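Local coordinates for S-adenosylmethionine dependent methyltransferase (Mesorhizobium loti, PDB 3BKW), which probably transfers methyl groups from S-adenosylmethionine to an as yet unspecified substrate, at residues A[145-151]-A[189-194]; A[58-62]-A[87-93]. All coordinates share one frame; numbering follows the deposited sequence.

Interaction 1: residues A[145-151]-A[189-194]; sequences EHPIYMA and KHHRTV. With EDO (1,2-ethanediol), chain C; EDO (1,2-ethanediol), chain D.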
ATOM      1  N   GLU A 145      -3.849  12.654   1.967  1.00 28.05           N
ATOM      2  CA  GLU A 145      -4.440  12.538   0.648  1.00 28.58           C
ATOM      3  C   GLU A 145      -3.768  11.369  -0.055  1.00 27.87           C
ATOM      4  O   GLU A 145      -2.558  11.171   0.034  1.00 29.14           O
ATOM      5  CB  GLU A 145      -4.252  13.798  -0.190  1.00 27.47           C
ATOM      6  CG  GLU A 145      -5.197  14.906   0.210  1.00 28.52           C
ATOM      7  CD  GLU A 145      -5.068  16.175  -0.585  1.00 31.40           C
ATOM      8  OE1 GLU A 145      -4.478  16.154  -1.674  1.00 31.56           O
ATOM      9  OE2 GLU A 145      -5.568  17.190  -0.091  1.00 33.17           O
ATOM     10  N   HIS A 146      -4.585  10.570  -0.716  1.00 28.30           N
ATOM     11  CA  HIS A 146      -4.114   9.368  -1.424  1.00 26.40           C
ATOM     12  C   HIS A 146      -3.351   9.794  -2.687  1.00 26.14           C
ATOM     13  O   HIS A 146      -3.717  10.796  -3.306  1.00 28.42           O
ATOM     14  CB  HIS A 146      -5.335   8.529  -1.821  1.00 26.84           C
ATOM     15  CG  HIS A 146      -5.012   7.134  -2.241  1.00 28.15           C
ATOM     16  ND1 HIS A 146      -4.464   6.826  -3.467  1.00 27.47           N
ATOM     17  CD2 HIS A 146      -5.210   5.954  -1.608  1.00 29.48           C
ATOM     18  CE1 HIS A 146      -4.307   5.518  -3.559  1.00 29.98           C
ATOM     19  NE2 HIS A 146      -4.752   4.964  -2.446  1.00 28.03           N
ATOM     20  N   PRO A 147      -2.260   9.065  -3.046  1.00 26.28           N
ATOM     21  CA  PRO A 147      -1.584   9.442  -4.296  1.00 25.88           C
ATOM     22  C   PRO A 147      -2.445   9.416  -5.588  1.00 25.49           C
ATOM     23  O   PRO A 147      -2.170  10.162  -6.521  1.00 26.67           O
ATOM     24  CB  PRO A 147      -0.372   8.482  -4.337  1.00 26.26           C
ATOM     25  CG  PRO A 147      -0.733   7.379  -3.444  1.00 28.22           C
ATOM     26  CD  PRO A 147      -1.566   7.957  -2.364  1.00 28.96           C
ATOM     27  N   ILE A 148      -3.487   8.581  -5.653  1.00 25.58           N
ATOM     28  CA  ILE A 148      -4.422   8.611  -6.792  1.00 25.66           C
ATOM     29  C   ILE A 148      -5.070   9.999  -6.898  1.00 25.26           C
ATOM     30  O   ILE A 148      -5.224  10.534  -7.982  1.00 26.65           O
ATOM     31  CB  ILE A 148      -5.512   7.535  -6.676  1.00 27.56           C
ATOM     32  CG1 ILE A 148      -4.901   6.172  -7.001  1.00 28.02           C
ATOM     33  CG2 ILE A 148      -6.699   7.845  -7.640  1.00 27.30           C
ATOM     34  CD1 ILE A 148      -5.789   5.006  -6.695  1.00 26.83           C
ATOM     35  N   TYR A 149      -5.446  10.558  -5.750  1.00 26.07           N
ATOM     36  CA  TYR A 149      -6.036  11.873  -5.669  1.00 27.43           C
ATOM     37  C   TYR A 149      -5.018  12.989  -5.945  1.00 26.84           C
ATOM     38  O   TYR A 149      -5.354  13.977  -6.621  1.00 27.90           O
ATOM     39  CB  TYR A 149      -6.702  12.042  -4.294  1.00 27.57           C
ATOM     40  CG  TYR A 149      -7.438  13.341  -4.119  1.00 27.94           C
ATOM     41  CD1 TYR A 149      -8.741  13.507  -4.594  1.00 27.73           C
ATOM     42  CD2 TYR A 149      -6.838  14.411  -3.457  1.00 29.15           C
ATOM     43  CE1 TYR A 149      -9.423  14.729  -4.430  1.00 32.10           C
ATOM     44  CE2 TYR A 149      -7.498  15.634  -3.300  1.00 31.58           C
ATOM     45  CZ  TYR A 149      -8.800  15.779  -3.771  1.00 29.78           C
ATOM     46  OH  TYR A 149      -9.452  16.988  -3.623  1.00 35.62           O
HETATM   47  N   MSE A 150      -3.799  12.856  -5.432  1.00 27.43           N
HETATM   48  CA  MSE A 150      -2.755  13.885  -5.601  1.00 27.67           C
HETATM   49  C   MSE A 150      -2.026  13.895  -6.941  1.00 28.82           C
HETATM   50  O   MSE A 150      -1.518  14.931  -7.355  1.00 28.92           O
HETATM   51  CB  MSE A 150      -1.678  13.732  -4.522  1.00 28.42           C
HETATM   52  CG  MSE A 150      -2.166  13.951  -3.115  1.00 28.95           C
HETATM   53 SE   MSE A 150      -0.658  14.010  -1.882  0.75 30.89          SE
HETATM   54  CE  MSE A 150      -0.015  12.130  -2.080  1.00 30.98           C
ATOM     55  N   ALA A 151      -1.922  12.735  -7.585  1.00 28.78           N
ATOM     56  CA  ALA A 151      -1.144  12.593  -8.828  1.00 27.44           C
ATOM     57  C   ALA A 151      -1.443  13.533  -9.997  1.00 28.66           C
ATOM     58  O   ALA A 151      -0.519  14.117 -10.553  1.00 29.96           O
ATOM     59  CB  ALA A 151      -1.229  11.146  -9.344  1.00 28.09           C
ATOM     60  N   LYS A 189       1.339  20.463  -1.832  1.00 29.73           N
ATOM     61  CA  LYS A 189       1.314  19.100  -1.291  1.00 32.33           C
ATOM     62  C   LYS A 189       2.402  18.304  -1.959  1.00 30.84           C
ATOM     63  O   LYS A 189       2.898  18.688  -3.021  1.00 31.86           O
ATOM     64  CB  LYS A 189      -0.050  18.457  -1.442  1.00 34.65           C
ATOM     65  CG  LYS A 189      -0.632  18.363  -2.846  1.00 35.80           C
ATOM     66  CD  LYS A 189      -2.092  17.953  -2.718  1.00 38.23           C
ATOM     67  CE  LYS A 189      -2.832  18.053  -3.985  1.00 34.71           C
ATOM     68  NZ  LYS A 189      -4.304  17.801  -3.709  1.00 31.12           N
ATOM     69  N   HIS A 190       2.780  17.201  -1.327  1.00 31.15           N
ATOM     70  CA  HIS A 190       3.886  16.364  -1.778  1.00 29.90           C
ATOM     71  C   HIS A 190       3.380  15.013  -2.161  1.00 29.19           C
ATOM     72  O   HIS A 190       2.939  14.229  -1.323  1.00 28.96           O
ATOM     73  CB  HIS A 190       4.938  16.313  -0.679  1.00 29.25           C
ATOM     74  CG  HIS A 190       5.508  17.665  -0.414  1.00 27.37           C
ATOM     75  ND1 HIS A 190       6.517  18.209  -1.177  1.00 33.73           N
ATOM     76  CD2 HIS A 190       5.090  18.649   0.414  1.00 28.87           C
ATOM     77  CE1 HIS A 190       6.760  19.437  -0.764  1.00 32.89           C
ATOM     78  NE2 HIS A 190       5.909  19.728   0.203  1.00 33.47           N
ATOM     79  N   HIS A 191       3.428  14.767  -3.472  1.00 28.55           N
ATOM     80  CA  HIS A 191       2.971  13.532  -4.035  1.00 28.10           C
ATOM     81  C   HIS A 191       4.015  12.461  -3.820  1.00 27.89           C
ATOM     82  O   HIS A 191       5.165  12.604  -4.254  1.00 29.52           O
ATOM     83  CB  HIS A 191       2.669  13.669  -5.523  1.00 28.72           C
ATOM     84  CG  HIS A 191       2.281  12.378  -6.156  1.00 27.01           C
ATOM     85  ND1 HIS A 191       1.116  11.705  -5.838  1.00 27.52           N
ATOM     86  CD2 HIS A 191       2.915  11.621  -7.076  1.00 27.63           C
ATOM     87  CE1 HIS A 191       1.061  10.592  -6.548  1.00 28.15           C
ATOM     88  NE2 HIS A 191       2.139  10.514  -7.301  1.00 26.47           N
ATOM     89  N   ARG A 192       3.604  11.409  -3.110  1.00 28.63           N
ATOM     90  CA  ARG A 192       4.439  10.243  -2.839  1.00 28.23           C
ATOM     91  C   ARG A 192       3.522   9.052  -3.008  1.00 27.67           C
ATOM     92  O   ARG A 192       2.389   9.077  -2.504  1.00 28.36           O
ATOM     93  CB  ARG A 192       4.990  10.264  -1.413  1.00 28.72           C
ATOM     94  CG  ARG A 192       6.115  11.272  -1.191  1.00 29.65           C
ATOM     95  CD  ARG A 192       6.566  11.317   0.266  1.00 30.47           C
ATOM     96  NE  ARG A 192       5.650  12.079   1.132  1.00 31.08           N
ATOM     97  CZ  ARG A 192       5.828  13.332   1.588  1.00 27.17           C
ATOM     98  NH1 ARG A 192       6.932  14.035   1.338  1.00 28.64           N
ATOM     99  NH2 ARG A 192       4.890  13.856   2.382  1.00 28.47           N
ATOM    100  N   THR A 193       4.026   7.999  -3.653  1.00 27.37           N
ATOM    101  CA  THR A 193       3.226   6.789  -3.874  1.00 27.67           C
ATOM    102  C   THR A 193       3.012   6.062  -2.531  1.00 27.18           C
ATOM    103  O   THR A 193       3.711   6.335  -1.547  1.00 27.86           O
ATOM    104  CB  THR A 193       3.932   5.842  -4.877  1.00 29.95           C
ATOM    105  OG1 THR A 193       5.134   5.333  -4.288  1.00 30.78           O
ATOM    106  CG2 THR A 193       4.246   6.549  -6.230  1.00 28.48           C
ATOM    107  N   VAL A 194       2.051   5.138  -2.490  1.00 28.05           N
ATOM    108  CA  VAL A 194       1.801   4.330  -1.278  1.00 28.25           C
ATOM    109  C   VAL A 194       3.096   3.593  -0.883  1.00 28.00           C
ATOM    110  O   VAL A 194       3.483   3.587   0.281  1.00 27.98           O
ATOM    111  CB  VAL A 194       0.645   3.300  -1.459  1.00 28.75           C
ATOM    112  CG1 VAL A 194       0.426   2.482  -0.170  1.00 30.02           C
ATOM    113  CG2 VAL A 194      -0.669   3.986  -1.879  1.00 28.59           C
TER
HETATM  114  C1  EDO C 243       2.469  10.848   2.466  1.00 22.54           C
HETATM  115  O1  EDO C 243       3.803  10.324   2.290  1.00 23.12           O
HETATM  116  C2  EDO C 243       1.898  11.417   1.157  1.00 26.24           C
HETATM  117  O2  EDO C 243       2.408  12.717   0.866  1.00 25.30           O
HETATM  118  C1  EDO D 244       8.377  14.184  -2.511  1.00 37.18           C
HETATM  119  O1  EDO D 244       7.016  14.049  -2.913  1.00 42.12           O
HETATM  120  C2  EDO D 244       8.562  15.541  -1.843  1.00 32.52           C
HETATM  121  O2  EDO D 244       8.196  16.617  -2.731  1.00 24.41           O
HETATM  122  O   HOH W   1      -5.204  16.660  -6.154  1.00 19.37           O
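K189 reaches E145 and M150 where strand 138-145 of the class I methyltransferase (Rossmann-like) sheet runs into the short helix 147-150. Its NZ donates to E145 OE1 at 2.6 Å, a salt bridge that uses the carboxylate's syn lone pair, and the two side chains meet nearly at a right angle. Extended beyond CG, the lysine chain passes the selenomethionine at a slant, its CD 4.0 Å from M150 CG, before NZ reaches the carboxylate. A water held by NZ also donates to Y149 O, tying the ammonium to the helix, and D181 is a second carboxylate partner. Next to it, M150 SE lies 3.6 Å from H190 O. The H191 imidazole, turned toward the helix with CG anti to its backbone N (chi1 176°), takes A151 CA over one face, 4.0 Å from the ring centroid, and P147 O near its plane at the CE1 edge. Its NE2 is bonded to Y172 O, which helps fix the ring, while no partner for the buried ND1 is found in the model. P147 CG packs on V194 CG2 at 3.7 Å. At the start of the helix H146, its NE2 bonded to E213, is the N-cap residue: I148 N donates to H146 ND1 at 3.0 Å, only 3° out of the imidazole plane.

Interaction 2: residues A[58-62]-A[87-93]; sequences CRWAH and PDTGITY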
ATOM      1  N   CYS A  58      -7.959  16.005  19.849  1.00 25.10           N
ATOM      2  CA  CYS A  58      -7.409  16.196  21.202  1.00 25.42           C
ATOM      3  C   CYS A  58      -8.503  16.048  22.256  1.00 25.83           C
ATOM      4  O   CYS A  58      -8.327  15.313  23.240  1.00 27.43           O
ATOM      5  CB  CYS A  58      -6.726  17.555  21.345  1.00 26.05           C
ATOM      6  SG  CYS A  58      -5.252  17.693  20.337  1.00 30.98           S
ATOM      7  N   ARG A  59      -9.632  16.731  22.037  1.00 26.82           N
ATOM      8  CA  ARG A  59     -10.780  16.634  22.930  1.00 26.95           C
ATOM      9  C   ARG A  59     -11.409  15.245  22.932  1.00 26.49           C
ATOM     10  O   ARG A  59     -11.761  14.746  23.992  1.00 27.62           O
ATOM     11  CB  ARG A  59     -11.829  17.710  22.649  1.00 26.82           C
ATOM     12  CG  ARG A  59     -11.358  19.107  23.050  1.00 29.47           C
ATOM     13  CD  ARG A  59     -12.453  20.149  22.916  1.00 29.36           C
ATOM     14  NE  ARG A  59     -12.829  20.381  21.529  1.00 28.90           N
ATOM     15  CZ  ARG A  59     -12.094  21.044  20.632  1.00 33.95           C
ATOM     16  NH1 ARG A  59     -10.923  21.577  20.952  1.00 33.73           N
ATOM     17  NH2 ARG A  59     -12.548  21.178  19.390  1.00 36.01           N
ATOM     18  N   TRP A  60     -11.535  14.624  21.760  1.00 28.40           N
ATOM     19  CA  TRP A  60     -12.052  13.244  21.675  1.00 27.36           C
ATOM     20  C   TRP A  60     -11.186  12.299  22.512  1.00 27.24           C
ATOM     21  O   TRP A  60     -11.707  11.502  23.291  1.00 27.99           O
ATOM     22  CB  TRP A  60     -12.143  12.761  20.210  1.00 27.78           C
ATOM     23  CG  TRP A  60     -12.559  11.318  20.082  1.00 28.02           C
ATOM     24  CD1 TRP A  60     -13.828  10.853  19.979  1.00 30.41           C
ATOM     25  CD2 TRP A  60     -11.703  10.160  20.098  1.00 27.79           C
ATOM     26  NE1 TRP A  60     -13.820   9.484  19.914  1.00 29.84           N
ATOM     27  CE2 TRP A  60     -12.536   9.026  20.010  1.00 31.68           C
ATOM     28  CE3 TRP A  60     -10.321   9.978  20.194  1.00 30.27           C
ATOM     29  CZ2 TRP A  60     -12.029   7.716  19.975  1.00 31.56           C
ATOM     30  CZ3 TRP A  60      -9.805   8.678  20.166  1.00 29.15           C
ATOM     31  CH2 TRP A  60     -10.666   7.561  20.071  1.00 31.38           C
ATOM     32  N   ALA A  61      -9.870  12.400  22.352  1.00 25.93           N
ATOM     33  CA  ALA A  61      -8.932  11.534  23.065  1.00 26.01           C
ATOM     34  C   ALA A  61      -9.028  11.727  24.572  1.00 26.79           C
ATOM     35  O   ALA A  61      -9.027  10.743  25.330  1.00 28.27           O
ATOM     36  CB  ALA A  61      -7.507  11.772  22.585  1.00 26.44           C
ATOM     37  N   HIS A  62      -9.097  12.985  25.006  1.00 27.55           N
ATOM     38  CA  HIS A  62      -9.275  13.300  26.424  1.00 28.82           C
ATOM     39  C   HIS A  62     -10.603  12.722  26.945  1.00 29.55           C
ATOM     40  O   HIS A  62     -10.629  12.052  27.979  1.00 27.81           O
ATOM     41  CB  HIS A  62      -9.230  14.810  26.679  1.00 28.77           C
ATOM     42  CG  HIS A  62      -9.400  15.172  28.124  1.00 32.61           C
ATOM     43  ND1 HIS A  62      -8.357  15.142  29.023  1.00 34.75           N
ATOM     44  CD2 HIS A  62     -10.503  15.507  28.836  1.00 37.84           C
ATOM     45  CE1 HIS A  62      -8.803  15.483  30.221  1.00 37.17           C
ATOM     46  NE2 HIS A  62     -10.100  15.714  30.135  1.00 34.88           N
ATOM     47  N   PRO A  87     -10.752  20.846  27.723  1.00 38.03           N
ATOM     48  CA  PRO A  87     -10.875  21.054  29.160  1.00 37.82           C
ATOM     49  C   PRO A  87      -9.671  21.799  29.746  1.00 36.12           C
ATOM     50  O   PRO A  87      -8.689  22.043  29.048  1.00 35.59           O
ATOM     51  CB  PRO A  87     -10.911  19.628  29.692  1.00 37.81           C
ATOM     52  CG  PRO A  87      -9.984  18.934  28.801  1.00 39.43           C
ATOM     53  CD  PRO A  87     -10.227  19.501  27.442  1.00 39.06           C
ATOM     54  N   ASP A  88      -9.748  22.095  31.035  1.00 36.22           N
ATOM     55  CA  ASP A  88      -8.697  22.838  31.740  1.00 35.48           C
ATOM     56  C   ASP A  88      -7.423  22.036  32.020  1.00 34.91           C
ATOM     57  O   ASP A  88      -6.360  22.644  32.125  1.00 34.53           O
ATOM     58  CB  ASP A  88      -9.263  23.477  33.018  1.00 37.66           C
ATOM     59  CG  ASP A  88     -10.362  24.516  32.717  1.00 42.92           C
ATOM     60  OD1 ASP A  88     -10.942  24.512  31.602  1.00 55.07           O
ATOM     61  OD2 ASP A  88     -10.645  25.345  33.596  1.00 54.03           O
ATOM     62  N   THR A  89      -7.522  20.703  32.151  1.00 31.59           N
ATOM     63  CA  THR A  89      -6.348  19.841  32.348  1.00 30.27           C
ATOM     64  C   THR A  89      -6.321  18.639  31.411  1.00 28.81           C
ATOM     65  O   THR A  89      -7.355  18.192  30.913  1.00 30.64           O
ATOM     66  CB  THR A  89      -6.195  19.300  33.803  1.00 30.38           C
ATOM     67  OG1 THR A  89      -7.220  18.339  34.083  1.00 29.95           O
ATOM     68  CG2 THR A  89      -6.242  20.435  34.814  1.00 31.99           C
ATOM     69  N   GLY A  90      -5.107  18.151  31.166  1.00 26.73           N
ATOM     70  CA  GLY A  90      -4.870  16.969  30.347  1.00 26.91           C
ATOM     71  C   GLY A  90      -4.524  17.197  28.894  1.00 27.43           C
ATOM     72  O   GLY A  90      -4.025  16.261  28.262  1.00 29.51           O
ATOM     73  N   ILE A  91      -4.803  18.401  28.359  1.00 28.15           N
ATOM     74  CA  ILE A  91      -4.472  18.758  26.981  1.00 28.51           C
ATOM     75  C   ILE A  91      -3.608  20.018  26.965  1.00 27.20           C
ATOM     76  O   ILE A  91      -4.018  21.054  27.493  1.00 30.26           O
ATOM     77  CB  ILE A  91      -5.714  19.029  26.093  1.00 27.73           C
ATOM     78  CG1 ILE A  91      -6.717  17.874  26.174  1.00 30.78           C
ATOM     79  CG2 ILE A  91      -5.252  19.265  24.641  1.00 30.07           C
ATOM     80  CD1 ILE A  91      -7.946  18.074  25.289  1.00 30.35           C
ATOM     81  N   THR A  92      -2.423  19.909  26.367  1.00 28.47           N
ATOM     82  CA  THR A  92      -1.495  21.025  26.173  1.00 27.34           C
ATOM     83  C   THR A  92      -1.437  21.312  24.683  1.00 26.95           C
ATOM     84  O   THR A  92      -1.326  20.375  23.890  1.00 27.58           O
ATOM     85  CB  THR A  92      -0.088  20.677  26.671  1.00 28.28           C
ATOM     86  OG1 THR A  92      -0.136  20.467  28.086  1.00 31.73           O
ATOM     87  CG2 THR A  92       0.932  21.797  26.351  1.00 28.68           C
ATOM     88  N   TYR A  93      -1.527  22.596  24.312  1.00 27.04           N
ATOM     89  CA  TYR A  93      -1.405  23.027  22.912  1.00 26.70           C
ATOM     90  C   TYR A  93      -0.141  23.847  22.779  1.00 27.31           C
ATOM     91  O   TYR A  93       0.117  24.708  23.611  1.00 26.17           O
ATOM     92  CB  TYR A  93      -2.602  23.847  22.466  1.00 25.99           C
ATOM     93  CG  TYR A  93      -3.868  23.034  22.360  1.00 25.37           C
ATOM     94  CD1 TYR A  93      -4.105  22.218  21.248  1.00 27.11           C
ATOM     95  CD2 TYR A  93      -4.820  23.054  23.375  1.00 26.89           C
ATOM     96  CE1 TYR A  93      -5.284  21.453  21.151  1.00 25.68           C
ATOM     97  CE2 TYR A  93      -5.992  22.291  23.289  1.00 26.71           C
ATOM     98  CZ  TYR A  93      -6.217  21.498  22.170  1.00 28.12           C
ATOM     99  OH  TYR A  93      -7.380  20.754  22.074  1.00 30.08           O
TER
HETATM  100  O   HOH W   2      -9.249  21.788  23.539  1.00 29.74           O
HETATM  101  O   HOH W   3      -5.964  13.996  28.359  1.00 31.15           O
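H62 crosses from helix 56-63 to the turn that leads into strand 91-95, an outermost strand of the Rossmann-like sheet within this chain. Its CB lies 3.8 Å from I91 CD1. From there CG stands anti to the backbone N (chi1 -180°), carrying the imidazole out past the isoleucine to P87. The proline CG sits over one face of the ring, 3.6 Å from its centroid and 20° off the normal, a CH-pi contact displaced toward the CD2-NE2 side. CE1 approaches T89 O at 3.1 Å, and ND1 shares a hydrogen bond with a water in the ring plane; that water donates to G90 O. G90 has a positive phi (96°) that turns the site of a side chain up against the carbonyl O of T89 and the H62 ring, which suits glycine.

One helical turn earlier, C58 touches both I91 and Y93. The isoleucine CD1 abuts C58 O at 3.5 Å, while C58 SG lies obliquely to the Y93 ring, a sulfur-aromatic contact with CE1 at 3.8 Å. The tyrosine OH meets C58 CB and donates to a water that R59 NH1 also binds; that same NH1 is bonded to F54 O.

No direct hydrogen bond joins the two segments: they meet through apolar, CH-pi and sulfur-aromatic contacts, and waters make the polar links, H62 to G90 and R59 to Y93.

Overall arrangement
Each contact involves a strand of the same mixed sheet: interaction 1 the end of strand 138-145 and the helix after it, interaction 2 the edge strand 91-95 and helix 56-63. They share no element and lie on opposite sides of the chain's centre, their own centres about 31 Å apart. Interaction 1 is the more buried: it extends toward the small hairpin of strands 176-178 and 189-191, and the second subunit packs nearby. Interaction 2 is only partly buried, and no other protein chain of the assembly touches it. A salt bridge joins the segments of interaction 1, whereas those of interaction 2 have no direct hydrogen bond and share polar links through water.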